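Local coordinates for protein succinate dehydrogenase subunit A (Mycolicibacterium smegmatis, PDB 7D6V) that probably oxidises succinate to fumarate with its bound FAD, as the flavoprotein subunit of a membrane-bound, three-subunit succinate dehydrogenase that passes the electrons on toward quinone, at residues A[22-27]-A[436-441]; A[230-235]-A[541-546]. All blocks are in the same frame, centred on the assembly; numbering follows the deposited sequence.

Contact 1. Residues A[22-27]-A[436-441]; sequences RAVIEA and GRRAGL
Both segments are regular α-helix, 22-27 within helix 18-30 and 436-441 within helix 427-448, with phi/psi close to -64/-42 throughout. Their N-to-C directions differ by 42° (signed crossing angle -42°), and the short axes approach to 7.1 Å. The register is set by A23 and G440, whose CA atoms lie 4.2 Å apart.

Backbone packing comes first. G436 and G440, one turn apart, present bare backbone to helix 22-27: A23 O is 3.8 Å from G440 CA, and A23 CA makes a CA-H...O contact of 3.2 Å with G436 O (124° at the hydrogen). A CB on G440 would come within 2.6 Å of A23 O, a clash, and one on G436 within 3.1 Å of R22 CB. No hydrogen bond joins the segments.

Side chains close one flank. E26 (chi1 t, chi2 p) folds over the second helix, its CG 3.4 Å from R437 O and its OE2 3.4 Å from L441 CD1. R437, extended with chi1 to chi3 all t, puts CD 3.6 Å from R22 NH1.

The charges form a loose network. E26 OE1 lies 3.8 Å from R437 NE, well out of the guanidinium plane, and 3.9 Å from R22 NH2; both bridges are long. R22 NH1 is balanced chiefly by a salt bridge to E100.

Helix 18-30, whose A23 touches the residues of the GxGxxG-type turn that probably cradles the FAD, is probably the dinucleotide-binding helix of a Rossmann-type flavoprotein fold, and the glycine face of helix 427-448 packs closely on it.

Contact 2. Residues A[230-235]-A[541-546]; sequences HALALR and RNMLLV
Helix 230-236 of the FAD-binding region crosses helix 532-556 of the flavoprotein C-terminal region, a steep helix-helix packing at +75° with the short axes 9.4 Å apart. Both segments are α-helical, phi/psi mostly near -65/-40, and A231 and N542 are nearest, CA to CA 5.3 Å.

The apolar centre is small: L545 (chi1 t, chi2 p) sets CD2 3.7 Å from L234 CD2 and 4.0 Å from A231 CB, while V546 CG2 meets H230 CB at 3.8 Å. H230 NE2, at that end, makes a weak hydrogen bond to G210 O.

R235, R541 and N542 cluster at the other end. N542 (chi1 m) turns its amide so that OD1 accepts a hydrogen bond from each terminal nitrogen of R235, NH1 at 2.8 Å (146° at the hydrogen) and NH2 at 2.9 Å (143°), near the guanidinium plane. R235 NE has a long, weak ion pair with E176, and R541 NH2 a weak hydrogen bond to P590 O.

Like charges also meet: R235 (chi1 to chi3 m, t, m) and R541 (p, t, m) stack their guanidiniums flat, planes at 18°, centres 3.7 Å apart, and the NH1 atoms, both donors, approach to 3.4 Å without bonding.

Overall arrangement
From the N terminus the chain enters segment 22-27, whose partner, 436-441, arrives only after 408 intervening residues; contact 1 closes that loop. Contact 2 starts inside it, at helix 230-236, but finds its partner on helix 532-556, beyond the loop's end, so the two closures cross. Contact 1 joins helix 18-30, probably the helix of the Rossmann-type dinucleotide-binding motif, to helix 427-448, whereas contact 2 ties the FAD-binding region to the C-terminal one. Their centres are 24 Å apart and their nearest atoms about 13 Å, so they do not touch. Both lie near FAD: the N542 side chain is about 6 Å from it, and contact 1 is also close.

Contact 1. Residues A[22-27]-A[436-441]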
ATOM      1  N   ARG A  22      14.913   5.661   9.991  1.00 13.81           N
ATOM      2  CA  ARG A  22      15.577   5.207  11.207  1.00 13.81           C
ATOM      3  C   ARG A  22      16.711   6.149  11.595  1.00 13.81           C
ATOM      4  O   ARG A  22      16.899   6.456  12.781  1.00 13.81           O
ATOM      5  CB  ARG A  22      16.092   3.780  11.016  1.00 13.81           C
ATOM      6  CG  ARG A  22      16.415   3.053  12.306  1.00 13.81           C
ATOM      7  CD  ARG A  22      15.288   3.197  13.306  1.00 13.81           C
ATOM      8  NE  ARG A  22      15.654   2.707  14.629  1.00 13.81           N
ATOM      9  CZ  ARG A  22      16.193   3.456  15.582  1.00 13.81           C
ATOM     10  NH1 ARG A  22      16.490   2.922  16.756  1.00 13.81           N
ATOM     11  NH2 ARG A  22      16.437   4.738  15.364  1.00 13.81           N
ATOM     12  N   ALA A  23      17.465   6.635  10.604  1.00 13.97           N
ATOM     13  CA  ALA A  23      18.523   7.601  10.879  1.00 13.97           C
ATOM     14  C   ALA A  23      17.960   8.895  11.448  1.00 13.97           C
ATOM     15  O   ALA A  23      18.550   9.492  12.354  1.00 13.97           O
ATOM     16  CB  ALA A  23      19.322   7.881   9.608  1.00 13.97           C
ATOM     17  N   VAL A  24      16.828   9.354  10.913  1.00 14.50           N
ATOM     18  CA  VAL A  24      16.206  10.577  11.415  1.00 14.50           C
ATOM     19  C   VAL A  24      15.791  10.404  12.869  1.00 14.50           C
ATOM     20  O   VAL A  24      16.020  11.283  13.711  1.00 14.50           O
ATOM     21  CB  VAL A  24      15.011  10.971  10.533  1.00 14.50           C
ATOM     22  CG1 VAL A  24      14.268  12.141  11.144  1.00 14.50           C
ATOM     23  CG2 VAL A  24      15.488  11.309   9.145  1.00 14.50           C
ATOM     24  N   ILE A  25      15.169   9.267  13.184  1.00 14.65           N
ATOM     25  CA  ILE A  25      14.747   9.007  14.559  1.00 14.65           C
ATOM     26  C   ILE A  25      15.951   8.996  15.492  1.00 14.65           C
ATOM     27  O   ILE A  25      15.932   9.606  16.568  1.00 14.65           O
ATOM     28  CB  ILE A  25      13.955   7.689  14.637  1.00 14.65           C
ATOM     29  CG1 ILE A  25      12.662   7.802  13.836  1.00 14.65           C
ATOM     30  CG2 ILE A  25      13.653   7.332  16.078  1.00 14.65           C
ATOM     31  CD1 ILE A  25      12.008   6.483  13.542  1.00 14.65           C
ATOM     32  N   GLU A  26      17.030   8.326  15.082  1.00 16.45           N
ATOM     33  CA  GLU A  26      18.215   8.250  15.932  1.00 16.45           C
ATOM     34  C   GLU A  26      18.848   9.622  16.140  1.00 16.45           C
ATOM     35  O   GLU A  26      19.232   9.977  17.264  1.00 16.45           O
ATOM     36  CB  GLU A  26      19.225   7.278  15.326  1.00 16.45           C
ATOM     37  CG  GLU A  26      20.532   7.181  16.083  1.00 16.45           C
ATOM     38  CD  GLU A  26      20.400   6.446  17.399  1.00 16.45           C
ATOM     39  OE1 GLU A  26      19.325   5.870  17.661  1.00 16.45           O
ATOM     40  OE2 GLU A  26      21.377   6.442  18.174  1.00 16.45           O
ATOM     41  N   ALA A  27      18.963  10.410  15.068  1.00 16.70           N
ATOM     42  CA  ALA A  27      19.572  11.729  15.176  1.00 16.70           C
ATOM     43  C   ALA A  27      18.743  12.649  16.061  1.00 16.70           C
ATOM     44  O   ALA A  27      19.296  13.449  16.824  1.00 16.70           O
ATOM     45  CB  ALA A  27      19.756  12.338  13.788  1.00 16.70           C
ATOM     46  N   GLY A 436      20.745   2.364   9.433  1.00 14.13           N
ATOM     47  CA  GLY A 436      20.184   3.691   9.588  1.00 14.13           C
ATOM     48  C   GLY A 436      20.406   4.234  10.983  1.00 14.13           C
ATOM     49  O   GLY A 436      20.778   5.399  11.153  1.00 14.13           O
ATOM     50  N   ARG A 437      20.209   3.392  12.003  1.00 14.44           N
ATOM     51  CA  ARG A 437      20.531   3.824  13.357  1.00 14.44           C
ATOM     52  C   ARG A 437      22.017   4.131  13.498  1.00 14.44           C
ATOM     53  O   ARG A 437      22.395   5.152  14.091  1.00 14.44           O
ATOM     54  CB  ARG A 437      20.106   2.763  14.367  1.00 14.44           C
ATOM     55  CG  ARG A 437      20.322   3.189  15.797  1.00 14.44           C
ATOM     56  CD  ARG A 437      19.958   2.097  16.767  1.00 14.44           C
ATOM     57  NE  ARG A 437      20.605   2.300  18.056  1.00 14.44           N
ATOM     58  CZ  ARG A 437      21.861   1.958  18.321  1.00 14.44           C
ATOM     59  NH1 ARG A 437      22.367   2.181  19.524  1.00 14.44           N
ATOM     60  NH2 ARG A 437      22.611   1.396  17.385  1.00 14.44           N
ATOM     61  N   ARG A 438      22.879   3.266  12.949  1.00 14.96           N
ATOM     62  CA  ARG A 438      24.315   3.535  13.025  1.00 14.96           C
ATOM     63  C   ARG A 438      24.678   4.839  12.320  1.00 14.96           C
ATOM     64  O   ARG A 438      25.510   5.604  12.815  1.00 14.96           O
ATOM     65  CB  ARG A 438      25.119   2.376  12.438  1.00 14.96           C
ATOM     66  CG  ARG A 438      24.865   1.023  13.072  1.00 14.96           C
ATOM     67  CD  ARG A 438      25.333   0.959  14.508  1.00 14.96           C
ATOM     68  NE  ARG A 438      26.784   0.886  14.627  1.00 14.96           N
ATOM     69  CZ  ARG A 438      27.421   0.146  15.527  1.00 14.96           C
ATOM     70  NH1 ARG A 438      26.737  -0.599  16.381  1.00 14.96           N
ATOM     71  NH2 ARG A 438      28.744   0.145  15.569  1.00 14.96           N
ATOM     72  N   ALA A 439      24.065   5.110  11.164  1.00 15.37           N
ATOM     73  CA  ALA A 439      24.373   6.324  10.415  1.00 15.37           C
ATOM     74  C   ALA A 439      23.917   7.570  11.157  1.00 15.37           C
ATOM     75  O   ALA A 439      24.647   8.567  11.211  1.00 15.37           O
ATOM     76  CB  ALA A 439      23.727   6.262   9.032  1.00 15.37           C
ATOM     77  N   GLY A 440      22.712   7.539  11.730  1.00 15.92           N
ATOM     78  CA  GLY A 440      22.262   8.669  12.525  1.00 15.92           C
ATOM     79  C   GLY A 440      23.163   8.934  13.714  1.00 15.92           C
ATOM     80  O   GLY A 440      23.507  10.084  14.005  1.00 15.92           O
ATOM     81  N   LEU A 441      23.584   7.871  14.402  1.00 16.61           N
ATOM     82  CA  LEU A 441      24.445   8.052  15.564  1.00 16.61           C
ATOM     83  C   LEU A 441      25.821   8.569  15.155  1.00 16.61           C
ATOM     84  O   LEU A 441      26.410   9.404  15.853  1.00 16.61           O
ATOM     85  CB  LEU A 441      24.548   6.736  16.336  1.00 16.61           C
ATOM     86  CG  LEU A 441      25.248   6.690  17.696  1.00 16.61           C
ATOM     87  CD1 LEU A 441      24.668   5.548  18.506  1.00 16.61           C
ATOM     88  CD2 LEU A 441      26.752   6.524  17.567  1.00 16.61           C
TER

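Contact 2. Residues A[230-235]-A[541-546]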
ATOM      1  N   HIS A 230      24.520   7.497  -5.085  1.00 16.60           N
ATOM      2  CA  HIS A 230      25.770   6.976  -5.626  1.00 16.60           C
ATOM      3  C   HIS A 230      26.535   8.072  -6.355  1.00 16.60           C
ATOM      4  O   HIS A 230      27.700   8.347  -6.047  1.00 16.60           O
ATOM      5  CB  HIS A 230      25.490   5.808  -6.572  1.00 16.60           C
ATOM      6  CG  HIS A 230      24.777   4.658  -5.933  1.00 16.60           C
ATOM      7  ND1 HIS A 230      25.420   3.501  -5.556  1.00 16.60           N
ATOM      8  CD2 HIS A 230      23.472   4.482  -5.618  1.00 16.60           C
ATOM      9  CE1 HIS A 230      24.544   2.663  -5.031  1.00 16.60           C
ATOM     10  NE2 HIS A 230      23.355   3.235  -5.056  1.00 16.60           N
ATOM     11  N   ALA A 231      25.867   8.748  -7.292  1.00 16.76           N
ATOM     12  CA  ALA A 231      26.505   9.829  -8.033  1.00 16.76           C
ATOM     13  C   ALA A 231      26.781  11.036  -7.151  1.00 16.76           C
ATOM     14  O   ALA A 231      27.791  11.716  -7.342  1.00 16.76           O
ATOM     15  CB  ALA A 231      25.637  10.231  -9.223  1.00 16.76           C
ATOM     16  N   LEU A 232      25.906  11.316  -6.183  1.00 16.27           N
ATOM     17  CA  LEU A 232      26.124  12.446  -5.287  1.00 16.27           C
ATOM     18  C   LEU A 232      27.396  12.265  -4.470  1.00 16.27           C
ATOM     19  O   LEU A 232      28.245  13.159  -4.417  1.00 16.27           O
ATOM     20  CB  LEU A 232      24.915  12.628  -4.369  1.00 16.27           C
ATOM     21  CG  LEU A 232      23.746  13.440  -4.922  1.00 16.27           C
ATOM     22  CD1 LEU A 232      22.561  13.384  -3.979  1.00 16.27           C
ATOM     23  CD2 LEU A 232      24.168  14.871  -5.163  1.00 16.27           C
ATOM     24  N   ALA A 233      27.550  11.102  -3.832  1.00 16.64           N
ATOM     25  CA  ALA A 233      28.758  10.828  -3.065  1.00 16.64           C
ATOM     26  C   ALA A 233      29.977  10.750  -3.968  1.00 16.64           C
ATOM     27  O   ALA A 233      31.067  11.204  -3.598  1.00 16.64           O
ATOM     28  CB  ALA A 233      28.594   9.529  -2.278  1.00 16.64           C
ATOM     29  N   LEU A 234      29.808  10.194  -5.166  1.00 17.74           N
ATOM     30  CA  LEU A 234      30.936  10.033  -6.067  1.00 17.74           C
ATOM     31  C   LEU A 234      31.450  11.385  -6.550  1.00 17.74           C
ATOM     32  O   LEU A 234      32.662  11.586  -6.681  1.00 17.74           O
ATOM     33  CB  LEU A 234      30.506   9.133  -7.224  1.00 17.74           C
ATOM     34  CG  LEU A 234      31.512   8.576  -8.215  1.00 17.74           C
ATOM     35  CD1 LEU A 234      32.500   7.686  -7.493  1.00 17.74           C
ATOM     36  CD2 LEU A 234      30.769   7.792  -9.263  1.00 17.74           C
ATOM     37  N   ARG A 235      30.544  12.335  -6.800  1.00 17.05           N
ATOM     38  CA  ARG A 235      30.951  13.683  -7.182  1.00 17.05           C
ATOM     39  C   ARG A 235      31.395  14.518  -5.986  1.00 17.05           C
ATOM     40  O   ARG A 235      32.174  15.460  -6.155  1.00 17.05           O
ATOM     41  CB  ARG A 235      29.815  14.393  -7.921  1.00 17.05           C
ATOM     42  CG  ARG A 235      29.535  13.841  -9.308  1.00 17.05           C
ATOM     43  CD  ARG A 235      28.619  14.757 -10.109  1.00 17.05           C
ATOM     44  NE  ARG A 235      27.319  14.940  -9.475  1.00 17.05           N
ATOM     45  CZ  ARG A 235      26.223  14.274  -9.814  1.00 17.05           C
ATOM     46  NH1 ARG A 235      25.083  14.504  -9.181  1.00 17.05           N
ATOM     47  NH2 ARG A 235      26.264  13.377 -10.786  1.00 17.05           N
ATOM     48  N   ARG A 541      22.202  12.376 -15.798  1.00 18.84           N
ATOM     49  CA  ARG A 541      23.638  12.485 -15.549  1.00 18.84           C
ATOM     50  C   ARG A 541      24.087  11.515 -14.458  1.00 18.84           C
ATOM     51  O   ARG A 541      25.130  10.856 -14.589  1.00 18.84           O
ATOM     52  CB  ARG A 541      24.003  13.935 -15.208  1.00 18.84           C
ATOM     53  CG  ARG A 541      23.601  14.412 -13.823  1.00 18.84           C
ATOM     54  CD  ARG A 541      23.825  15.904 -13.649  1.00 18.84           C
ATOM     55  NE  ARG A 541      25.230  16.251 -13.455  1.00 18.84           N
ATOM     56  CZ  ARG A 541      25.710  16.845 -12.367  1.00 18.84           C
ATOM     57  NH1 ARG A 541      24.900  17.157 -11.367  1.00 18.84           N
ATOM     58  NH2 ARG A 541      26.999  17.129 -12.279  1.00 18.84           N
ATOM     59  N   ASN A 542      23.291  11.383 -13.393  1.00 18.26           N
ATOM     60  CA  ASN A 542      23.576  10.384 -12.373  1.00 18.26           C
ATOM     61  C   ASN A 542      23.499   8.981 -12.952  1.00 18.26           C
ATOM     62  O   ASN A 542      24.340   8.126 -12.645  1.00 18.26           O
ATOM     63  CB  ASN A 542      22.600  10.528 -11.208  1.00 18.26           C
ATOM     64  CG  ASN A 542      22.495  11.948 -10.711  1.00 18.26           C
ATOM     65  OD1 ASN A 542      23.492  12.660 -10.619  1.00 18.26           O
ATOM     66  ND2 ASN A 542      21.283  12.372 -10.389  1.00 18.26           N
ATOM     67  N   MET A 543      22.493   8.727 -13.791  1.00 19.47           N
ATOM     68  CA  MET A 543      22.367   7.402 -14.389  1.00 19.47           C
ATOM     69  C   MET A 543      23.568   7.074 -15.268  1.00 19.47           C
ATOM     70  O   MET A 543      24.076   5.949 -15.236  1.00 19.47           O
ATOM     71  CB  MET A 543      21.064   7.301 -15.179  1.00 19.47           C
ATOM     72  CG  MET A 543      19.890   6.835 -14.340  1.00 19.47           C
ATOM     73  SD  MET A 543      18.400   6.494 -15.287  1.00 19.47           S
ATOM     74  CE  MET A 543      17.689   8.130 -15.403  1.00 19.47           C
ATOM     75  N   LEU A 544      24.046   8.048 -16.045  1.00 19.85           N
ATOM     76  CA  LEU A 544      25.206   7.816 -16.901  1.00 19.85           C
ATOM     77  C   LEU A 544      26.459   7.542 -16.080  1.00 19.85           C
ATOM     78  O   LEU A 544      27.237   6.635 -16.408  1.00 19.85           O
ATOM     79  CB  LEU A 544      25.423   9.012 -17.825  1.00 19.85           C
ATOM     80  CG  LEU A 544      24.433   9.191 -18.978  1.00 19.85           C
ATOM     81  CD1 LEU A 544      24.596  10.559 -19.619  1.00 19.85           C
ATOM     82  CD2 LEU A 544      24.602   8.094 -20.010  1.00 19.85           C
ATOM     83  N   LEU A 545      26.671   8.310 -15.009  1.00 19.65           N
ATOM     84  CA  LEU A 545      27.842   8.087 -14.163  1.00 19.65           C
ATOM     85  C   LEU A 545      27.809   6.697 -13.530  1.00 19.65           C
ATOM     86  O   LEU A 545      28.813   5.968 -13.535  1.00 19.65           O
ATOM     87  CB  LEU A 545      27.915   9.174 -13.093  1.00 19.65           C
ATOM     88  CG  LEU A 545      29.206   9.287 -12.287  1.00 19.65           C
ATOM     89  CD1 LEU A 545      30.364   9.563 -13.208  1.00 19.65           C
ATOM     90  CD2 LEU A 545      29.087  10.375 -11.240  1.00 19.65           C
ATOM     91  N   VAL A 546      26.648   6.305 -13.000  1.00 19.81           N
ATOM     92  CA  VAL A 546      26.538   5.002 -12.352  1.00 19.81           C
ATOM     93  C   VAL A 546      26.711   3.879 -13.367  1.00 19.81           C
ATOM     94  O   VAL A 546      27.328   2.849 -13.071  1.00 19.81           O
ATOM     95  CB  VAL A 546      25.200   4.899 -11.599  1.00 19.81           C
ATOM     96  CG1 VAL A 546      24.935   3.471 -11.169  1.00 19.81           C
ATOM     97  CG2 VAL A 546      25.211   5.818 -10.392  1.00 19.81           C
TER